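Local coordinates for protein putative polyketide synthase (Brevibacillus brevis, PDB 6HP2) that serves as the O-methyltransferase domain of a trans-AT polyketide synthase, binds S-adenosyl-L-homocysteine and probably takes part in making the antibiotic bacillaene, at residues A[99-104]-A[108-113]; A[124-127]-A[131-134]; A[137-142]-A[148-153]. All coordinates share one frame; numbering follows the deposited sequence.

Contact 1: A[99-104]-A[108-113]; sequences VLDFGC and TDVIQI. With SAH (S-adenosyl-L-homocysteine), chain B.
Val110 rests its CG2 methyl on CB of Asp101, 3.8 Å away, and the same methyl lies 4.1 Å from CB of Cys104. One branch of a small beta-branched residue thus fills the angle between the end of the strand and the turn after it. Nearer the start of the strand the contact becomes purely aliphatic: CG1 of Val99 faces CD1 of Ile113 at 4.3 Å.

The carboxylate of Asp101 opens the polar half. With CG anti to the backbone N (chi1 180°), the group reaches past the strand end, and its two oxygens do different work. OD1 accepts the N-H of Gly103 at 3.1 Å, met nearly along the C-O axis of OD1 but with the N-H bent to 150°, which makes an Asx turn. OD2 looks toward Asp109, whose carboxylate plane is turned 30° from its own. Water 2 lies between the two acids, 2.8 Å from Asp109 OD2 and close to Asp101 OD2, and accepts from the amino nitrogen of the S-adenosyl-L-homocysteine. Water 1 links Asp101 OD2 to the carbonyl of Cys104 and takes the N-H of Val110.

The ligand's amino group also donates directly to O of Gly103, with SAH N 2.9 Å from it. Gly103, having no side chain, leaves room for the ribose beside the loop. In the second shell Arg84 forms a salt bridge with Asp109 and Tyr331 hydrogen-bonds to its OD1; the arginine and the ligand's amino group probably offset the nearby negative charges. A strand running into a glycine-rich turn, then a helix returning antiparallel to it, is the first beta-alpha unit of the Rossmann-like class I methyltransferase fold, with the D-F-G-C-G sequence as its cofactor-binding motif I.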
loop_
_atom_site.group_PDB
_atom_site.type_symbol
_atom_site.label_atom_id
_atom_site.label_comp_id
_atom_site.label_asym_id
_atom_site.label_seq_id
_atom_site.Cartn_x
_atom_site.Cartn_y
_atom_site.Cartn_z
ATOM N N VAL A 99 -10.415 -12.071 -2.018
ATOM C CA VAL A 99 -9.538 -10.921 -1.861
ATOM C C VAL A 99 -8.782 -10.729 -3.164
ATOM O O VAL A 99 -8.272 -11.693 -3.755
ATOM C CB VAL A 99 -8.539 -11.108 -0.688
ATOM C CG1 VAL A 99 -7.533 -9.923 -0.679
ATOM C CG2 VAL A 99 -9.327 -11.192 0.663
ATOM N N LEU A 100 -8.623 -9.472 -3.548
ATOM C CA LEU A 100 -7.766 -9.089 -4.670
ATOM C C LEU A 100 -6.706 -8.102 -4.210
ATOM O O LEU A 100 -6.996 -7.124 -3.499
ATOM C CB LEU A 100 -8.591 -8.479 -5.839
ATOM C CG LEU A 100 -7.877 -7.714 -6.943
ATOM C CD1 LEU A 100 -7.174 -8.733 -7.830
ATOM C CD2 LEU A 100 -8.843 -6.861 -7.749
ATOM N N ASP A 101 -5.477 -8.318 -4.684
ATOM C CA ASP A 101 -4.331 -7.400 -4.517
ATOM C C ASP A 101 -4.003 -6.913 -5.909
ATOM O O ASP A 101 -3.482 -7.712 -6.704
ATOM C CB ASP A 101 -3.143 -8.146 -3.887
ATOM C CG ASP A 101 -1.930 -7.283 -3.689
ATOM O OD1 ASP A 101 -1.764 -6.298 -4.438
ATOM O OD2 ASP A 101 -1.130 -7.555 -2.746
ATOM N N PHE A 102 -4.311 -5.616 -6.227
ATOM C CA PHE A 102 -4.215 -5.201 -7.629
ATOM C C PHE A 102 -2.823 -4.688 -8.031
ATOM O O PHE A 102 -2.666 -4.206 -9.149
ATOM C CB PHE A 102 -5.279 -4.195 -8.005
ATOM C CG PHE A 102 -5.254 -2.909 -7.263
ATOM C CD1 PHE A 102 -4.463 -1.863 -7.712
ATOM C CD2 PHE A 102 -6.170 -2.681 -6.236
ATOM C CE1 PHE A 102 -4.487 -0.599 -7.105
ATOM C CE2 PHE A 102 -6.245 -1.423 -5.621
ATOM C CZ PHE A 102 -5.370 -0.355 -6.051
ATOM N N GLY A 103 -1.839 -4.789 -7.147
ATOM C CA GLY A 103 -0.409 -4.557 -7.466
ATOM C C GLY A 103 0.400 -5.337 -6.448
ATOM O O GLY A 103 0.905 -4.779 -5.455
ATOM N N CYS A 104 0.546 -6.656 -6.667
ATOM C CA CYS A 104 0.849 -7.512 -5.528
ATOM C C CYS A 104 2.356 -7.756 -5.269
ATOM O O CYS A 104 2.676 -8.561 -4.379
ATOM C CB CYS A 104 0.129 -8.858 -5.706
ATOM S SG CYS A 104 0.635 -9.762 -7.270
ATOM N N THR A 108 3.364 -11.454 -1.406
ATOM C CA THR A 108 3.450 -11.787 0.011
ATOM C C THR A 108 2.083 -11.757 0.691
ATOM O O THR A 108 1.746 -12.686 1.434
ATOM C CB THR A 108 4.433 -10.830 0.694
ATOM O OG1 THR A 108 5.748 -11.020 0.104
ATOM C CG2 THR A 108 4.557 -11.127 2.186
ATOM N N ASP A 109 1.290 -10.696 0.468
ATOM C CA ASP A 109 -0.046 -10.628 1.081
ATOM C C ASP A 109 -1.015 -11.623 0.444
ATOM O O ASP A 109 -1.840 -12.241 1.131
ATOM C CB ASP A 109 -0.651 -9.213 0.993
ATOM C CG ASP A 109 0.082 -8.214 1.871
ATOM O OD1 ASP A 109 0.340 -8.509 3.061
ATOM O OD2 ASP A 109 0.487 -7.154 1.362
ATOM N N VAL A 110 -0.952 -11.777 -0.869
ATOM C CA VAL A 110 -1.736 -12.827 -1.517
ATOM C C VAL A 110 -1.518 -14.177 -0.849
ATOM O O VAL A 110 -2.477 -14.929 -0.571
ATOM C CB VAL A 110 -1.415 -12.886 -3.016
ATOM C CG1 VAL A 110 -1.899 -14.191 -3.638
ATOM C CG2 VAL A 110 -2.040 -11.729 -3.725
ATOM N N ILE A 111 -0.267 -14.478 -0.545
ATOM C CA ILE A 111 0.130 -15.747 0.020
ATOM C C ILE A 111 -0.207 -15.815 1.490
ATOM O O ILE A 111 -0.741 -16.831 1.954
ATOM C CB ILE A 111 1.647 -15.979 -0.199
ATOM C CG1 ILE A 111 1.895 -16.385 -1.635
ATOM C CG2 ILE A 111 2.188 -17.006 0.800
ATOM C CD1 ILE A 111 3.346 -16.149 -2.047
ATOM N N GLN A 112 0.202 -14.799 2.259
ATOM C CA GLN A 112 0.018 -14.871 3.711
ATOM C C GLN A 112 -1.465 -14.857 4.108
ATOM O O GLN A 112 -1.844 -15.502 5.106
ATOM C CB GLN A 112 0.752 -13.738 4.416
ATOM C CG GLN A 112 2.304 -13.899 4.438
ATOM C CD GLN A 112 2.997 -12.696 5.105
ATOM O OE1 GLN A 112 2.368 -11.654 5.411
ATOM N NE2 GLN A 112 4.272 -12.817 5.303
ATOM N N ILE A 113 -2.315 -14.100 3.380
ATOM C CA ILE A 113 -3.753 -14.106 3.708
ATOM C C ILE A 113 -4.325 -15.508 3.482
ATOM O O ILE A 113 -5.124 -16.025 4.281
ATOM C CB ILE A 113 -4.531 -13.052 2.903
ATOM C CG1 ILE A 113 -4.151 -11.657 3.336
ATOM C CG2 ILE A 113 -6.049 -13.288 3.042
ATOM C CD1 ILE A 113 -4.650 -10.598 2.410
HETATM N N SAH B . 1.877 -4.174 -2.830
HETATM C CA SAH B . 3.201 -4.786 -2.882
HETATM C CB SAH B . 4.062 -4.195 -3.992
HETATM C CG SAH B . 4.097 -2.679 -4.066
HETATM S SD SAH B . 5.316 -2.116 -5.290
HETATM C C SAH B . 3.845 -4.608 -1.529
HETATM O O SAH B . 4.965 -5.066 -1.307
HETATM O OXT SAH B . 3.232 -4.014 -0.648
HETATM C "C5'" SAH B . 4.151 -1.649 -6.592
HETATM C "C4'" SAH B . 3.477 -2.862 -7.230
HETATM O "O4'" SAH B . 2.462 -2.390 -8.144
HETATM C "C3'" SAH B . 4.468 -3.661 -8.140
HETATM O "O3'" SAH B . 4.182 -5.041 -7.866
HETATM C "C2'" SAH B . 4.103 -3.304 -9.580
HETATM O "O2'" SAH B . 4.343 -4.306 -10.522
HETATM C "C1'" SAH B . 2.593 -3.021 -9.410
HETATM N N9 SAH B . 1.969 -2.210 -10.452
HETATM C C8 SAH B . 2.304 -0.950 -10.861
HETATM N N7 SAH B . 1.486 -0.644 -11.873
HETATM C C5 SAH B . 0.610 -1.659 -12.063
HETATM C C6 SAH B . -0.433 -1.882 -12.954
HETATM N N6 SAH B . -0.849 -0.994 -13.856
HETATM N N1 SAH B . -1.143 -3.043 -12.863
HETATM C C2 SAH B . -0.776 -4.036 -11.974
HETATM N N3 SAH B . 0.277 -3.817 -11.122
HETATM C C4 SAH B . 0.974 -2.677 -11.201
HETATM O O HOH W 1 0.660 -9.616 -2.539
HETATM O O HOH W 2 0.553 -6.267 -1.334
HETATM O O HOH W 3 2.488 -8.429 -0.912
#

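Contact 2: A[124-127]-A[131-134]. With SAH (S-adenosyl-L-homocysteine), chain B.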
loop_
_atom_site.group_PDB
_atom_site.type_symbol
_atom_site.label_atom_id
_atom_site.label_comp_id
_atom_site.label_asym_id
_atom_site.label_seq_id
_atom_site.Cartn_x
_atom_site.Cartn_y
_atom_site.Cartn_z
ATOM N N GLY A 124 -3.928 -11.986 -7.144
ATOM C CA GLY A 124 -3.063 -10.825 -7.360
ATOM C C GLY A 124 -2.850 -10.503 -8.828
ATOM O O GLY A 124 -2.825 -11.391 -9.684
ATOM N N PHE A 125 -2.729 -9.197 -9.117
ATOM C CA PHE A 125 -2.298 -8.678 -10.397
ATOM C C PHE A 125 -0.956 -7.990 -10.128
ATOM O O PHE A 125 -0.835 -7.209 -9.164
ATOM C CB PHE A 125 -3.240 -7.642 -10.995
ATOM C CG PHE A 125 -4.361 -8.168 -11.832
ATOM C CD1 PHE A 125 -4.850 -9.449 -11.689
ATOM C CD2 PHE A 125 -4.905 -7.357 -12.831
ATOM C CE1 PHE A 125 -5.832 -9.891 -12.455
ATOM C CE2 PHE A 125 -5.929 -7.812 -13.610
ATOM C CZ PHE A 125 -6.382 -9.092 -13.426
ATOM N N THR A 126 0.039 -8.264 -10.982
ATOM C CA THR A 126 1.225 -7.437 -11.044
ATOM C C THR A 126 1.648 -7.283 -12.487
ATOM O O THR A 126 1.613 -8.241 -13.262
ATOM C CB THR A 126 2.388 -7.982 -10.236
ATOM O OG1 THR A 126 3.512 -7.100 -10.419
ATOM C CG2 THR A 126 2.745 -9.428 -10.611
ATOM N N ILE A 127 2.001 -6.052 -12.872
ATOM C CA ILE A 127 2.365 -5.804 -14.265
ATOM C C ILE A 127 3.775 -6.248 -14.592
ATOM O O ILE A 127 4.138 -6.292 -15.776
ATOM C CB ILE A 127 2.191 -4.309 -14.592
ATOM C CG1 ILE A 127 2.101 -4.114 -16.092
ATOM C CG2 ILE A 127 3.315 -3.485 -13.949
ATOM C CD1 ILE A 127 1.460 -2.825 -16.478
ATOM N N GLN A 131 7.880 -10.653 -11.286
ATOM C CA GLN A 131 7.255 -10.696 -9.987
ATOM C C GLN A 131 6.155 -11.724 -9.988
ATOM O O GLN A 131 5.985 -12.445 -9.008
ATOM C CB GLN A 131 6.662 -9.327 -9.633
ATOM C CG GLN A 131 7.726 -8.295 -9.317
ATOM C CD GLN A 131 7.079 -6.950 -8.876
ATOM O OE1 GLN A 131 5.868 -6.747 -8.995
ATOM N NE2 GLN A 131 7.887 -6.071 -8.332
ATOM N N ALA A 132 5.381 -11.786 -11.079
ATOM C CA ALA A 132 4.300 -12.758 -11.161
ATOM C C ALA A 132 4.861 -14.163 -11.128
ATOM O O ALA A 132 4.360 -15.042 -10.411
ATOM C CB ALA A 132 3.482 -12.515 -12.442
ATOM N N GLU A 133 5.941 -14.372 -11.872
ATOM C CA GLU A 133 6.586 -15.689 -11.909
ATOM C C GLU A 133 7.035 -16.099 -10.508
ATOM O O GLU A 133 6.778 -17.217 -10.060
ATOM C CB GLU A 133 7.748 -15.619 -12.889
ATOM C CG GLU A 133 8.517 -16.942 -13.024
ATOM C CD GLU A 133 7.639 -18.082 -13.509
ATOM O OE1 GLU A 133 7.992 -19.254 -13.263
ATOM O OE2 GLU A 133 6.592 -17.801 -14.134
ATOM N N LEU A 134 7.640 -15.174 -9.768
ATOM C CA LEU A 134 8.150 -15.493 -8.447
ATOM C C LEU A 134 7.006 -15.776 -7.480
ATOM O O LEU A 134 7.090 -16.715 -6.683
ATOM C CB LEU A 134 9.012 -14.326 -7.934
ATOM C CG LEU A 134 9.523 -14.501 -6.494
ATOM C CD1 LEU A 134 10.389 -15.763 -6.347
ATOM C CD2 LEU A 134 10.279 -13.289 -6.058
HETATM N N SAH B . 1.877 -4.174 -2.830
HETATM C CA SAH B . 3.201 -4.786 -2.882
HETATM C CB SAH B . 4.062 -4.195 -3.992
HETATM C CG SAH B . 4.097 -2.679 -4.066
HETATM S SD SAH B . 5.316 -2.116 -5.290
HETATM C C SAH B . 3.845 -4.608 -1.529
HETATM O O SAH B . 4.965 -5.066 -1.307
HETATM O OXT SAH B . 3.232 -4.014 -0.648
HETATM C "C5'" SAH B . 4.151 -1.649 -6.592
HETATM C "C4'" SAH B . 3.477 -2.862 -7.230
HETATM O "O4'" SAH B . 2.462 -2.390 -8.144
HETATM C "C3'" SAH B . 4.468 -3.661 -8.140
HETATM O "O3'" SAH B . 4.182 -5.041 -7.866
HETATM C "C2'" SAH B . 4.103 -3.304 -9.580
HETATM O "O2'" SAH B . 4.343 -4.306 -10.522
HETATM C "C1'" SAH B . 2.593 -3.021 -9.410
HETATM N N9 SAH B . 1.969 -2.210 -10.452
HETATM C C8 SAH B . 2.304 -0.950 -10.861
HETATM N N7 SAH B . 1.486 -0.644 -11.873
HETATM C C5 SAH B . 0.610 -1.659 -12.063
HETATM C C6 SAH B . -0.433 -1.882 -12.954
HETATM N N6 SAH B . -0.849 -0.994 -13.856
HETATM N N1 SAH B . -1.143 -3.043 -12.863
HETATM C C2 SAH B . -0.776 -4.036 -11.974
HETATM N N3 SAH B . 0.277 -3.817 -11.122
HETATM C C4 SAH B . 0.974 -2.677 -11.201
#
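Two flat groups frame this contact: the amide of Gln131, met at its oxygen by the hydroxyl of Thr126, and the adenine of S-adenosyl-L-homocysteine, which carries Ile127 over one face. There CG2 of Ile127 sits 3.7 Å from C4 of the ligand, a branched aliphatic surface well matched to an aromatic ring. At the amide, OG1 of Thr126 donates to OE1 of Gln131 at 2.8 Å. The C=O...donor angle is 150°, and the donor is tilted 17° from the carbonyl plane.

OE1 of Gln131 is also the acceptor for the ribose. It takes O3' of the ligand at 2.7 Å and O2' at a longer 3.3 Å, so three hydroxyls converge on one amide oxygen. The extended glutamine chain brings it there from the helix. Thr126 uses both branches: with OG1 anti to its backbone N (chi1 178°), the hydroxyl serves the polar cluster while CG2 packs on CB of Ala132 at 3.7 Å, where a small helix residue lets the backbones approach.

Many class I methyltransferases hold the ribose diol with an acidic residue at the end of the second strand; here Thr126 and Gln131 line that part of the Rossmann-like cofactor site.

Contact 3: A[137-142]-A[148-153]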
loop_
_atom_site.group_PDB
_atom_site.type_symbol
_atom_site.label_atom_id
_atom_site.label_comp_id
_atom_site.label_asym_id
_atom_site.label_seq_id
_atom_site.Cartn_x
_atom_site.Cartn_y
_atom_site.Cartn_z
ATOM N N GLN A 137 5.606 -19.157 -8.153
ATOM C CA GLN A 137 6.518 -20.197 -7.671
ATOM C C GLN A 137 6.391 -20.366 -6.162
ATOM O O GLN A 137 6.355 -21.488 -5.660
ATOM C CB GLN A 137 7.975 -19.874 -8.038
ATOM C CG GLN A 137 8.291 -19.961 -9.493
ATOM C CD GLN A 137 9.709 -19.498 -9.806
ATOM O OE1 GLN A 137 10.535 -19.352 -8.906
ATOM N NE2 GLN A 137 9.985 -19.242 -11.085
ATOM N N ARG A 138 6.277 -19.262 -5.420
ATOM C CA ARG A 138 6.127 -19.370 -3.979
ATOM C C ARG A 138 4.752 -19.905 -3.616
ATOM O O ARG A 138 4.615 -20.624 -2.637
ATOM C CB ARG A 138 6.354 -17.995 -3.310
ATOM C CG ARG A 138 7.798 -17.507 -3.450
ATOM C CD ARG A 138 8.011 -16.163 -2.792
ATOM N NE ARG A 138 9.379 -15.674 -2.955
ATOM C CZ ARG A 138 9.797 -14.484 -2.547
ATOM N NH1 ARG A 138 8.953 -13.661 -1.953
ATOM N NH2 ARG A 138 11.056 -14.116 -2.739
ATOM N N ILE A 139 3.729 -19.554 -4.372
ATOM C CA ILE A 139 2.432 -20.174 -4.158
ATOM C C ILE A 139 2.554 -21.681 -4.309
ATOM O O ILE A 139 1.998 -22.459 -3.521
ATOM C CB ILE A 139 1.394 -19.597 -5.128
ATOM C CG1 ILE A 139 0.998 -18.166 -4.684
ATOM C CG2 ILE A 139 0.186 -20.512 -5.209
ATOM C CD1 ILE A 139 0.108 -17.459 -5.650
ATOM N N ALA A 140 3.243 -22.123 -5.349
ATOM C CA ALA A 140 3.395 -23.555 -5.584
ATOM C C ALA A 140 4.170 -24.228 -4.465
ATOM O O ALA A 140 3.781 -25.295 -3.974
ATOM C CB ALA A 140 4.080 -23.750 -6.939
ATOM N N GLN A 141 5.281 -23.619 -4.056
ATOM C CA GLN A 141 6.152 -24.240 -3.071
ATOM C C GLN A 141 5.439 -24.400 -1.741
ATOM O O GLN A 141 5.764 -25.313 -0.972
ATOM C CB GLN A 141 7.433 -23.420 -2.904
ATOM C CG GLN A 141 8.329 -23.483 -4.126
ATOM C CD GLN A 141 9.387 -22.403 -4.151
ATOM O OE1 GLN A 141 9.595 -21.695 -3.159
ATOM N NE2 GLN A 141 10.053 -22.256 -5.291
ATOM N N LYS A 142 4.452 -23.552 -1.471
ATOM C CA LYS A 142 3.648 -23.649 -0.253
ATOM C C LYS A 142 2.352 -24.434 -0.476
ATOM O O LYS A 142 1.514 -24.527 0.434
ATOM C CB LYS A 142 3.358 -22.225 0.293
ATOM C CG LYS A 142 4.657 -21.564 0.780
ATOM C CD LYS A 142 4.620 -20.075 0.793
ATOM C CE LYS A 142 4.182 -19.560 2.142
ATOM N NZ LYS A 142 5.119 -19.887 3.243
ATOM N N ALA A 148 -4.826 -19.500 -4.248
ATOM C CA ALA A 148 -4.093 -18.250 -4.493
ATOM C C ALA A 148 -3.534 -18.315 -5.894
ATOM O O ALA A 148 -3.047 -19.378 -6.299
ATOM C CB ALA A 148 -2.976 -18.062 -3.511
ATOM N N LYS A 149 -3.662 -17.208 -6.639
ATOM C CA LYS A 149 -3.176 -17.184 -8.001
ATOM C C LYS A 149 -2.777 -15.750 -8.338
ATOM O O LYS A 149 -3.501 -14.797 -8.009
ATOM C CB LYS A 149 -4.211 -17.683 -8.995
ATOM C CG LYS A 149 -3.648 -17.876 -10.409
ATOM C CD LYS A 149 -4.703 -18.414 -11.365
ATOM C CE LYS A 149 -4.099 -18.771 -12.720
ATOM N NZ LYS A 149 -5.086 -19.422 -13.629
ATOM N N ILE A 150 -1.642 -15.602 -9.024
ATOM C CA ILE A 150 -1.169 -14.274 -9.421
ATOM C C ILE A 150 -1.124 -14.179 -10.936
ATOM O O ILE A 150 -0.681 -15.116 -11.612
ATOM C CB ILE A 150 0.211 -13.973 -8.814
ATOM C CG1 ILE A 150 0.034 -13.821 -7.303
ATOM C CG2 ILE A 150 0.803 -12.718 -9.446
ATOM C CD1 ILE A 150 1.337 -13.903 -6.519
ATOM N N PHE A 151 -1.584 -13.057 -11.466
ATOM C CA PHE A 151 -1.678 -12.840 -12.914
ATOM C C PHE A 151 -0.746 -11.684 -13.317
ATOM O O PHE A 151 -0.664 -10.692 -12.621
ATOM C CB PHE A 151 -3.109 -12.469 -13.359
ATOM C CG PHE A 151 -4.161 -13.426 -12.907
ATOM C CD1 PHE A 151 -4.787 -13.242 -11.695
ATOM C CD2 PHE A 151 -4.560 -14.460 -13.713
ATOM C CE1 PHE A 151 -5.773 -14.117 -11.257
ATOM C CE2 PHE A 151 -5.557 -15.358 -13.295
ATOM C CZ PHE A 151 -6.180 -15.162 -12.060
ATOM N N ASN A 152 -0.023 -11.832 -14.426
ATOM C CA ASN A 152 0.834 -10.782 -14.989
ATOM C C ASN A 152 -0.072 -9.908 -15.853
ATOM O O ASN A 152 -0.248 -10.158 -17.039
ATOM C CB ASN A 152 1.962 -11.396 -15.821
ATOM C CG ASN A 152 2.880 -10.314 -16.376
ATOM O OD1 ASN A 152 2.958 -9.159 -15.833
ATOM N ND2 ASN A 152 3.481 -10.593 -17.424
ATOM N N LYS A 153 -0.750 -8.936 -15.245
ATOM C CA LYS A 153 -1.766 -8.160 -15.934
ATOM C C LYS A 153 -1.719 -6.720 -15.433
ATOM O O LYS A 153 -1.183 -6.431 -14.357
ATOM C CB LYS A 153 -3.189 -8.702 -15.675
ATOM C CG LYS A 153 -3.493 -10.073 -16.321
ATOM C CD LYS A 153 -3.334 -10.083 -17.803
ATOM C CE LYS A 153 -3.575 -11.485 -18.375
ATOM N NZ LYS A 153 -3.254 -11.554 -19.829
#
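Ile139 supplies the helix's whole share of this contact, laying one side chain along the start of the strand. Its CG2 comes to 3.6 Å from the carbonyl O of Ala148, while CD1 reaches over the peptide to lie 3.8 Å from CB of Ala148. The same CD1 meets CD1 of Ile150 at 3.9 Å, methyl against methyl. Placing CG1 beside the backbone N (chi1 -74°) and extending the chain beyond it lets Ile139 span both inward-pointing strand residues. Ala148 suits the spot where helix and strand come nearest, their CA atoms 6.8 Å apart at Ile139 and Ala148; the bulkier Ile150 fills the space further along. Ile111 of helix 108-116 packs on Ile139, and Val110 on Ala148, so the apolar patch continues into the neighbouring helix.

The axes of 137-141 and 148-152 run nearly antiparallel, at 165°, approaching to 8.7 Å, as the returning half of the beta-alpha-beta crossover formed by strand 121-126, helix 129-141 and strand 148-152 in the Rossmann-like sheet. Strand 148-152 is the outermost at this end of that sheet.

The outward sides are looser: Ala140, Gln141 and Lys149 are exposed. Lys142, just past the helix, lays its aliphatic chain on Ile111 and sends its amine toward Glu115, a long, weak ion pair. Lys149 points away from the helix, its long chain suited to solvent; on the way its CG passes 4.0 Å above one face of the Phe151 ring, displaced toward the rim. The ring itself meets His123 of the adjoining strand edge-to-face.

The three contacts follow one another along the chain and join two successive beta-alpha units of one sheet. Contacts 1 and 2 have centres about 10 Å apart and both touch S-adenosyl-L-homocysteine, the first mainly through the amino group, with Phe102 O also close to the adenine, the second at ribose and adenine. Their strands probably hydrogen-bond through Asp101 O and Phe125 N, 2.9 Å apart. Contact 3, centred about 8 Å from contact 2, shares helix 129-141 with it; its Ile139-Ile150 packing stands back (Ile150 side chain about 9 Å from the ligand), though Lys153 touches the ligand. Cys104 SG, 3.7 Å from Ile150 CG2, ties contact 1 to contact 3.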